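Local coordinates for HD domain protein (Enterococcus faecalis, PDB 4LRL) that hydrolyses deoxyribonucleoside triphosphates, probably including dGTP and at an HD-type metal site, and is activated or inhibited by nucleotides bound at allosteric sites, at residues C[94-97]-C[98-102]; C[200-203]-C[204-207]; C[340-343]-C[344-348]. One frame throughout, in Å; residues are numbered along the deposited sequence.

Interaction 1. Residues C[94-97]-C[98-102]; sequences VYEI and TRRIC
E96 OE1 accepts three N-H groups from two arginines one helical turn further on. R100 NE is the closest donor, 2.7 Å from E96 OE1. R100 NH1 reaches the same E96 OE1 at 3.0 Å, along a more bent path. Both come from the anti side of that oxygen, which lies at the edge of the R100 guanidinium, near its plane, while the carboxylate plane stands at 88° to it. R99 NH2 meets E96 OE1 from the syn side at 2.8 Å. R99 NE donates to the other oxygen, E96 OE2, at 3.1 Å in a nearly straight bond from above the carboxylate plane. Each arginine grips side-on through NE and one NH, but R99 spans both oxygens while R100 holds one. The glutamate is bent at chi2 (62°), and R99 turns at chi3 to lie alongside it. This salt-bridge network restrains rotation of the carboxylate and probably favours its charged form. Nearer the N-terminal end of the helix, V94 O accepts T98 N and T98 OG1 from opposite faces of its carbonyl plane, the hydroxyl at 2.9 Å from V94 O. I97 CG2 and I101 CD1 add an apolar touch at 3.9 Å. In helix 87-108, V94 touches the nickel ligands H90 and H134, beside the metal site. Along strand 46-52, H49 N donates to E96 OE2 and Y95 OH bonds to H49 O; just before it, H45 O takes R100 NH1. V94, I97 and T98 pack on helix 206-219, and Y95, T98 and R99 meet helix 124-133.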
ATOM      1  N   VAL C  94      -9.906 -18.516  -4.299  1.00 28.58           N
ATOM      2  CA  VAL C  94      -9.563 -19.771  -3.632  1.00 28.05           C
ATOM      3  C   VAL C  94      -8.965 -20.723  -4.649  1.00 28.83           C
ATOM      4  O   VAL C  94      -7.952 -21.346  -4.383  1.00 28.75           O
ATOM      5  CB  VAL C  94     -10.792 -20.387  -2.920  1.00 28.27           C
ATOM      6  CG1 VAL C  94     -10.447 -21.743  -2.252  1.00 27.81           C
ATOM      7  CG2 VAL C  94     -11.310 -19.415  -1.898  1.00 25.62           C
ATOM      8  N   TYR C  95      -9.567 -20.780  -5.839  1.00 29.93           N
ATOM      9  CA  TYR C  95      -9.018 -21.568  -6.942  1.00 30.66           C
ATOM     10  C   TYR C  95      -7.588 -21.129  -7.265  1.00 30.77           C
ATOM     11  O   TYR C  95      -6.696 -21.959  -7.419  1.00 31.91           O
ATOM     12  CB  TYR C  95      -9.899 -21.475  -8.198  1.00 31.20           C
ATOM     13  CG  TYR C  95      -9.102 -21.719  -9.470  1.00 32.21           C
ATOM     14  CD1 TYR C  95      -8.807 -23.016  -9.888  1.00 32.30           C
ATOM     15  CD2 TYR C  95      -8.595 -20.651 -10.224  1.00 31.76           C
ATOM     16  CE1 TYR C  95      -8.050 -23.250 -11.036  1.00 32.83           C
ATOM     17  CE2 TYR C  95      -7.826 -20.878 -11.376  1.00 32.36           C
ATOM     18  CZ  TYR C  95      -7.568 -22.184 -11.773  1.00 32.39           C
ATOM     19  OH  TYR C  95      -6.830 -22.435 -12.900  1.00 34.08           O
ATOM     20  N   GLU C  96      -7.377 -19.819  -7.365  1.00 30.39           N
ATOM     21  CA  GLU C  96      -6.061 -19.287  -7.703  1.00 30.79           C
ATOM     22  C   GLU C  96      -4.964 -19.625  -6.684  1.00 30.35           C
ATOM     23  O   GLU C  96      -3.870 -20.040  -7.071  1.00 31.37           O
ATOM     24  CB  GLU C  96      -6.113 -17.771  -7.950  1.00 30.31           C
ATOM     25  CG  GLU C  96      -4.744 -17.152  -8.285  1.00 30.95           C
ATOM     26  CD  GLU C  96      -4.107 -17.683  -9.577  1.00 33.75           C
ATOM     27  OE1 GLU C  96      -2.921 -17.362  -9.813  1.00 35.50           O
ATOM     28  OE2 GLU C  96      -4.775 -18.391 -10.371  1.00 34.16           O
ATOM     29  N   ILE C  97      -5.259 -19.432  -5.401  1.00 29.38           N
ATOM     30  CA  ILE C  97      -4.304 -19.742  -4.334  1.00 29.53           C
ATOM     31  C   ILE C  97      -3.940 -21.232  -4.380  1.00 30.74           C
ATOM     32  O   ILE C  97      -2.773 -21.589  -4.267  1.00 31.81           O
ATOM     33  CB  ILE C  97      -4.859 -19.356  -2.940  1.00 28.64           C
ATOM     34  CG1 ILE C  97      -5.065 -17.824  -2.844  1.00 28.04           C
ATOM     35  CG2 ILE C  97      -3.959 -19.904  -1.822  1.00 27.65           C
ATOM     36  CD1 ILE C  97      -5.527 -17.323  -1.464  1.00 26.40           C
ATOM     37  N   THR C  98      -4.952 -22.075  -4.581  1.00 31.21           N
ATOM     38  CA  THR C  98      -4.805 -23.528  -4.661  1.00 32.39           C
ATOM     39  C   THR C  98      -3.927 -23.909  -5.855  1.00 33.52           C
ATOM     40  O   THR C  98      -3.080 -24.805  -5.753  1.00 34.04           O
ATOM     41  CB  THR C  98      -6.190 -24.210  -4.784  1.00 32.37           C
ATOM     42  OG1 THR C  98      -6.968 -23.914  -3.621  1.00 31.26           O
ATOM     43  CG2 THR C  98      -6.063 -25.705  -4.891  1.00 34.61           C
ATOM     44  N   ARG C  99      -4.122 -23.214  -6.976  1.00 33.49           N
ATOM     45  CA  ARG C  99      -3.307 -23.453  -8.163  1.00 34.30           C
ATOM     46  C   ARG C  99      -1.848 -23.099  -7.880  1.00 34.87           C
ATOM     47  O   ARG C  99      -0.937 -23.828  -8.267  1.00 36.08           O
ATOM     48  CB  ARG C  99      -3.841 -22.677  -9.365  1.00 34.42           C
ATOM     49  CG  ARG C  99      -3.105 -22.960 -10.662  1.00 35.34           C
ATOM     50  CD  ARG C  99      -3.347 -21.867 -11.691  1.00 36.55           C
ATOM     51  NE  ARG C  99      -2.754 -20.579 -11.335  1.00 36.09           N
ATOM     52  CZ  ARG C  99      -1.454 -20.271 -11.407  1.00 37.73           C
ATOM     53  NH1 ARG C  99      -0.555 -21.164 -11.826  1.00 38.23           N
ATOM     54  NH2 ARG C  99      -1.045 -19.048 -11.059  1.00 36.02           N
ATOM     55  N   ARG C 100      -1.626 -21.994  -7.175  1.00 34.44           N
ATOM     56  CA  ARG C 100      -0.255 -21.588  -6.854  1.00 34.82           C
ATOM     57  C   ARG C 100       0.421 -22.612  -5.953  1.00 35.19           C
ATOM     58  O   ARG C 100       1.599 -22.921  -6.151  1.00 36.25           O
ATOM     59  CB  ARG C 100      -0.221 -20.182  -6.256  1.00 33.78           C
ATOM     60  CG  ARG C 100      -0.570 -19.121  -7.288  1.00 34.36           C
ATOM     61  CD  ARG C 100      -0.692 -17.734  -6.713  1.00 34.36           C
ATOM     62  NE  ARG C 100      -1.308 -16.841  -7.700  1.00 39.66           N
ATOM     63  CZ  ARG C 100      -1.414 -15.514  -7.593  1.00 39.69           C
ATOM     64  NH1 ARG C 100      -2.000 -14.825  -8.563  1.00 39.15           N
ATOM     65  NH2 ARG C 100      -0.934 -14.874  -6.529  1.00 39.85           N
ATOM     66  N   ILE C 101      -0.338 -23.155  -4.998  1.00 34.49           N
ATOM     67  CA  ILE C 101       0.177 -24.169  -4.065  1.00 35.32           C
ATOM     68  C   ILE C 101       0.535 -25.477  -4.775  1.00 36.81           C
ATOM     69  O   ILE C 101       1.607 -26.029  -4.545  1.00 37.41           O
ATOM     70  CB  ILE C 101      -0.810 -24.445  -2.884  1.00 34.60           C
ATOM     71  CG1 ILE C 101      -1.056 -23.151  -2.109  1.00 33.20           C
ATOM     72  CG2 ILE C 101      -0.262 -25.535  -1.952  1.00 34.16           C
ATOM     73  CD1 ILE C 101      -2.094 -23.245  -1.007  1.00 33.72           C
ATOM     74  N   CYS C 102      -0.370 -25.952  -5.637  1.00 37.61           N
ATOM     75  CA  CYS C 102      -0.158 -27.156  -6.428  1.00 39.80           C
ATOM     76  C   CYS C 102       1.068 -27.023  -7.322  1.00 41.17           C
ATOM     77  O   CYS C 102       1.836 -27.970  -7.483  1.00 42.62           O
ATOM     78  CB  CYS C 102      -1.385 -27.450  -7.284  1.00 39.90           C
ATOM     79  SG  CYS C 102      -2.818 -28.024  -6.365  1.00 41.25           S
TER

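Interaction 2. Residues C[200-203]-C[204-207]; sequences ISSQ and IDAD. With NI (nickel (II) ion), chain N.
D205 holds its carboxylate between the backbone N and the carbonyl carbon (chi1 56°), which turns OD1 back onto S202. The hydroxyl of S202 has the same kind of rotation (chi1 66°), and it lies over the start of I204. D205 OD1 takes the S202 N-H on its anti lone pair, with S202 N and D205 OD1 2.8 Å apart. I204 N donates to S202 OG at 3.1 Å. These two bonds fold the short loop between helices 194-200 and 206-219 back on itself. S202 OG also bonds to Q198 O. The other carboxylate oxygen faces the new helix: D205 OD2 accepts from R208 N, and from D207 N through a weak, bent bond. D205 is therefore the N-cap. A water links the loop to the metal ligand: it donates to I200 O and to D207 OD1, each at 2.7 Å. D207 OD1 also accepts from a nickel-bound water. D207 OD2 binds the nickel at 2.1 Å. The monodentate carboxylate is steadied through its non-coordinating oxygen. H90, H134 and D135 supply the other protein ligands. The result is the H...HD...D metal centre that defines the HD domain, its last aspartate on the first turn of helix 206-219.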
ATOM      1  N   ILE C 200      -7.862 -27.234   1.016  1.00 37.57           N
ATOM      2  CA  ILE C 200      -9.146 -26.589   0.838  1.00 37.07           C
ATOM      3  C   ILE C 200      -9.822 -26.324   2.176  1.00 37.01           C
ATOM      4  O   ILE C 200     -10.524 -25.321   2.342  1.00 36.53           O
ATOM      5  CB  ILE C 200     -10.010 -27.423  -0.113  1.00 37.83           C
ATOM      6  CG1 ILE C 200      -9.415 -27.289  -1.523  1.00 37.97           C
ATOM      7  CG2 ILE C 200     -11.485 -26.972  -0.075  1.00 36.63           C
ATOM      8  CD1 ILE C 200      -9.631 -28.478  -2.406  1.00 40.28           C
ATOM      9  N   SER C 201      -9.585 -27.205   3.138  1.00 37.52           N
ATOM     10  CA  SER C 201     -10.166 -27.023   4.454  1.00 37.71           C
ATOM     11  C   SER C 201      -9.221 -27.502   5.539  1.00 38.05           C
ATOM     12  O   SER C 201      -8.860 -28.679   5.589  1.00 39.08           O
ATOM     13  CB  SER C 201     -11.512 -27.741   4.555  1.00 38.44           C
ATOM     14  OG  SER C 201     -12.024 -27.615   5.867  1.00 40.32           O
ATOM     15  N   SER C 202      -8.810 -26.567   6.385  1.00 37.01           N
ATOM     16  CA  SER C 202      -7.927 -26.835   7.512  1.00 37.90           C
ATOM     17  C   SER C 202      -7.984 -25.607   8.416  1.00 37.34           C
ATOM     18  O   SER C 202      -8.960 -24.857   8.367  1.00 36.73           O
ATOM     19  CB  SER C 202      -6.493 -27.126   7.039  1.00 38.02           C
ATOM     20  OG  SER C 202      -5.896 -25.980   6.452  1.00 37.26           O
ATOM     21  N   GLN C 203      -6.960 -25.397   9.234  1.00 37.97           N
ATOM     22  CA  GLN C 203      -6.858 -24.175  10.025  1.00 37.94           C
ATOM     23  C   GLN C 203      -6.117 -23.077   9.261  1.00 37.24           C
ATOM     24  O   GLN C 203      -6.119 -21.908   9.660  1.00 36.96           O
ATOM     25  CB  GLN C 203      -6.236 -24.446  11.394  1.00 39.46           C
ATOM     26  CG  GLN C 203      -7.204 -25.116  12.396  1.00 41.11           C
ATOM     27  CD  GLN C 203      -8.392 -24.230  12.711  1.00 41.60           C
ATOM     28  OE1 GLN C 203      -8.237 -23.027  12.912  1.00 41.57           O
ATOM     29  NE2 GLN C 203      -9.583 -24.812  12.749  1.00 42.49           N
ATOM     30  N   ILE C 204      -5.520 -23.453   8.134  1.00 37.23           N
ATOM     31  CA  ILE C 204      -4.744 -22.530   7.308  1.00 36.56           C
ATOM     32  C   ILE C 204      -4.797 -23.003   5.858  1.00 36.14           C
ATOM     33  O   ILE C 204      -3.881 -23.650   5.360  1.00 37.90           O
ATOM     34  CB  ILE C 204      -3.278 -22.401   7.848  1.00 37.35           C
ATOM     35  CG1 ILE C 204      -2.438 -21.430   6.999  1.00 36.27           C
ATOM     36  CG2 ILE C 204      -2.626 -23.785   7.997  1.00 38.79           C
ATOM     37  CD1 ILE C 204      -1.154 -20.980   7.683  1.00 37.73           C
ATOM     38  N   ASP C 205      -5.896 -22.704   5.189  1.00 35.01           N
ATOM     39  CA  ASP C 205      -6.170 -23.256   3.869  1.00 34.55           C
ATOM     40  C   ASP C 205      -6.428 -22.138   2.846  1.00 33.52           C
ATOM     41  O   ASP C 205      -6.497 -20.955   3.211  1.00 32.95           O
ATOM     42  CB  ASP C 205      -7.383 -24.182   3.958  1.00 35.18           C
ATOM     43  CG  ASP C 205      -8.607 -23.481   4.528  1.00 35.15           C
ATOM     44  OD1 ASP C 205      -9.159 -23.969   5.528  1.00 36.60           O
ATOM     45  OD2 ASP C 205      -8.998 -22.414   3.996  1.00 36.28           O
ATOM     46  N   ALA C 206      -6.601 -22.527   1.583  1.00 32.44           N
ATOM     47  CA  ALA C 206      -6.779 -21.590   0.484  1.00 31.22           C
ATOM     48  C   ALA C 206      -8.046 -20.742   0.643  1.00 30.49           C
ATOM     49  O   ALA C 206      -8.111 -19.607   0.162  1.00 29.12           O
ATOM     50  CB  ALA C 206      -6.800 -22.333  -0.831  1.00 31.48           C
ATOM     51  N   ASP C 207      -9.028 -21.305   1.347  1.00 30.42           N
ATOM     52  CA  ASP C 207     -10.322 -20.667   1.586  1.00 29.84           C
ATOM     53  C   ASP C 207     -10.151 -19.510   2.577  1.00 29.19           C
ATOM     54  O   ASP C 207     -10.464 -18.358   2.271  1.00 29.05           O
ATOM     55  CB  ASP C 207     -11.316 -21.735   2.103  1.00 30.49           C
ATOM     56  CG  ASP C 207     -12.733 -21.205   2.315  1.00 30.04           C
ATOM     57  OD1 ASP C 207     -13.555 -21.947   2.881  1.00 33.08           O
ATOM     58  OD2 ASP C 207     -13.050 -20.070   1.927  1.00 31.32           O
TER
HETATM   59 NI    NI N 501     -14.910 -19.816   0.942  1.00 46.05          NI
HETATM   60  O   HOH W   1     -12.858 -24.522   3.437  1.00 39.15           O
HETATM   61  O   HOH W   2      -3.850 -26.381   4.866  1.00 40.37           O
HETATM   62  O   HOH W   3     -15.896 -20.635   2.658  1.00 39.79           O
HETATM   63  O   HOH W   4     -15.989 -18.053   2.195  1.00 40.16           O

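Interaction 3. Residues C[340-343]-C[344-348]; sequences LGDL and AKRFL
D342 and R346 form the salt bridge of this stretch, one helical turn apart. R346 NH1 donates to D342 OD2 at 2.8 Å, on the syn lone pair of that oxygen. The carboxylate sits at the edge of the guanidinium, and the planes stand 71° apart. A single nitrogen makes the bond, unlike a two-pronged grip. The arginine chain first runs back over the turn (chi1 -66°), bringing R346 CG to 3.1 Å from D342 O, and then bends at chi3 so that NH1 faces the acid. Both ends have a second partner: D342 OD2 also bonds to Y385 OH, and R346 NH2 forms a salt bridge with E447. The pair is therefore tied to residues later in the chain. The backbone bonds are those of a regular alpha helix. A344 N donates to L340 O at 2.9 Å, and F347 N to L343 O at 3.0 Å. Near the end of the helix, the L348 carbonyl oxygen accepts from R69 NH1 of a second subunit. The apolar side chains serve neighbours outside the stretch rather than each other. F347 meets F78, a residue of the pocket that holds a bound dGTP, edge-to-face. The stretch lies on helix 338-348. L340 and F347 pack on helix 270-291. L340, A344 and L348 pack on helix 322-332. L343 and R346 touch Y385 of helix 382-385.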
ATOM      1  N   LEU C 340     -43.851  -6.149   9.519  1.00 40.75           N
ATOM      2  CA  LEU C 340     -43.161  -6.523   8.282  1.00 40.08           C
ATOM      3  C   LEU C 340     -42.755  -5.285   7.477  1.00 40.26           C
ATOM      4  O   LEU C 340     -41.591  -5.153   7.079  1.00 39.31           O
ATOM      5  CB  LEU C 340     -44.007  -7.477   7.419  1.00 40.99           C
ATOM      6  CG  LEU C 340     -43.257  -8.052   6.212  1.00 39.30           C
ATOM      7  CD1 LEU C 340     -42.417  -9.273   6.607  1.00 37.59           C
ATOM      8  CD2 LEU C 340     -44.191  -8.392   5.064  1.00 37.22           C
ATOM      9  N   GLY C 341     -43.715  -4.387   7.252  1.00 41.72           N
ATOM     10  CA  GLY C 341     -43.476  -3.145   6.522  1.00 42.21           C
ATOM     11  C   GLY C 341     -42.293  -2.374   7.076  1.00 41.25           C
ATOM     12  O   GLY C 341     -41.417  -1.949   6.328  1.00 40.75           O
ATOM     13  N   ASP C 342     -42.265  -2.216   8.398  1.00 40.93           N
ATOM     14  CA  ASP C 342     -41.213  -1.476   9.078  1.00 39.90           C
ATOM     15  C   ASP C 342     -39.846  -2.166   9.031  1.00 38.06           C
ATOM     16  O   ASP C 342     -38.829  -1.500   8.847  1.00 37.14           O
ATOM     17  CB  ASP C 342     -41.612  -1.226  10.531  1.00 40.54           C
ATOM     18  CG  ASP C 342     -40.616  -0.346  11.263  1.00 40.83           C
ATOM     19  OD1 ASP C 342     -40.464   0.838  10.888  1.00 43.08           O
ATOM     20  OD2 ASP C 342     -39.996  -0.841  12.219  1.00 40.75           O
ATOM     21  N   LEU C 343     -39.825  -3.489   9.213  1.00 37.17           N
ATOM     22  CA  LEU C 343     -38.568  -4.253   9.161  1.00 35.82           C
ATOM     23  C   LEU C 343     -37.973  -4.203   7.754  1.00 35.75           C
ATOM     24  O   LEU C 343     -36.766  -4.031   7.577  1.00 34.90           O
ATOM     25  CB  LEU C 343     -38.768  -5.710   9.605  1.00 35.10           C
ATOM     26  CG  LEU C 343     -39.123  -6.003  11.069  1.00 35.62           C
ATOM     27  CD1 LEU C 343     -39.396  -7.499  11.298  1.00 35.45           C
ATOM     28  CD2 LEU C 343     -38.044  -5.513  12.029  1.00 35.14           C
ATOM     29  N   ALA C 344     -38.838  -4.337   6.754  1.00 36.74           N
ATOM     30  CA  ALA C 344     -38.418  -4.203   5.370  1.00 37.08           C
ATOM     31  C   ALA C 344     -37.788  -2.827   5.143  1.00 37.39           C
ATOM     32  O   ALA C 344     -36.727  -2.735   4.524  1.00 36.81           O
ATOM     33  CB  ALA C 344     -39.583  -4.434   4.433  1.00 37.84           C
ATOM     34  N   LYS C 345     -38.428  -1.778   5.665  1.00 38.38           N
ATOM     35  CA  LYS C 345     -37.894  -0.419   5.562  1.00 39.54           C
ATOM     36  C   LYS C 345     -36.550  -0.308   6.303  1.00 38.69           C
ATOM     37  O   LYS C 345     -35.590   0.272   5.777  1.00 38.66           O
ATOM     38  CB  LYS C 345     -38.902   0.631   6.062  1.00 40.78           C
ATOM     39  CG  LYS C 345     -38.494   2.059   5.731  1.00 43.06           C
ATOM     40  CD  LYS C 345     -39.678   3.034   5.727  1.00 47.59           C
ATOM     41  CE  LYS C 345     -39.344   4.296   4.895  1.00 51.50           C
ATOM     42  NZ  LYS C 345     -40.478   5.280   4.745  1.00 54.86           N
ATOM     43  N   ARG C 346     -36.476  -0.897   7.496  1.00 37.67           N
ATOM     44  CA  ARG C 346     -35.248  -0.830   8.302  1.00 37.04           C
ATOM     45  C   ARG C 346     -34.052  -1.479   7.622  1.00 36.07           C
ATOM     46  O   ARG C 346     -32.931  -0.994   7.766  1.00 35.96           O
ATOM     47  CB  ARG C 346     -35.463  -1.379   9.718  1.00 36.37           C
ATOM     48  CG  ARG C 346     -36.423  -0.509  10.526  1.00 38.71           C
ATOM     49  CD  ARG C 346     -36.852  -1.136  11.853  1.00 39.73           C
ATOM     50  NE  ARG C 346     -36.234  -0.429  12.968  1.00 42.21           N
ATOM     51  CZ  ARG C 346     -36.862   0.418  13.770  1.00 42.88           C
ATOM     52  NH1 ARG C 346     -38.155   0.666  13.616  1.00 47.08           N
ATOM     53  NH2 ARG C 346     -36.197   1.006  14.750  1.00 43.25           N
ATOM     54  N   PHE C 347     -34.303  -2.547   6.864  1.00 35.69           N
ATOM     55  CA  PHE C 347     -33.252  -3.221   6.103  1.00 35.25           C
ATOM     56  C   PHE C 347     -32.860  -2.507   4.816  1.00 35.75           C
ATOM     57  O   PHE C 347     -31.679  -2.434   4.480  1.00 36.16           O
ATOM     58  CB  PHE C 347     -33.620  -4.672   5.775  1.00 35.01           C
ATOM     59  CG  PHE C 347     -32.461  -5.469   5.240  1.00 35.27           C
ATOM     60  CD1 PHE C 347     -31.540  -6.045   6.109  1.00 34.45           C
ATOM     61  CD2 PHE C 347     -32.274  -5.626   3.863  1.00 36.15           C
ATOM     62  CE1 PHE C 347     -30.456  -6.777   5.615  1.00 34.85           C
ATOM     63  CE2 PHE C 347     -31.192  -6.358   3.355  1.00 34.39           C
ATOM     64  CZ  PHE C 347     -30.284  -6.929   4.226  1.00 35.07           C
ATOM     65  N   LEU C 348     -33.839  -1.996   4.080  1.00 36.23           N
ATOM     66  CA  LEU C 348     -33.530  -1.260   2.856  1.00 36.66           C
ATOM     67  C   LEU C 348     -32.892   0.096   3.134  1.00 36.97           C
ATOM     68  O   LEU C 348     -32.013   0.526   2.392  1.00 37.08           O
ATOM     69  CB  LEU C 348     -34.777  -1.096   1.986  1.00 37.44           C
ATOM     70  CG  LEU C 348     -35.343  -2.388   1.387  1.00 37.54           C
ATOM     71  CD1 LEU C 348     -36.776  -2.143   0.909  1.00 38.33           C
ATOM     72  CD2 LEU C 348     -34.455  -2.966   0.264  1.00 36.29           C
TER

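Overall arrangement
Interactions 1 and 2 belong to the HD domain, their centres 11 Å apart, and they touch: A206 packs against V94, I97 and T98. Together they join helix 87-108 to helix 206-219 beside the nickel. Interaction 3 belongs to the HD-associated part of the chain, across the chain's centre, with its centre about 41 Å from that of interaction 1 and 37 Å from that of interaction 2. Interactions 1 and 3 are mostly buried and share helical acid-arginine pairing, but two arginines meet one glutamate in the first and one arginine meets one aspartate in the other. Interaction 2 is partly buried, and relies on turn bonds, waters and metal coordination instead of salt bridges.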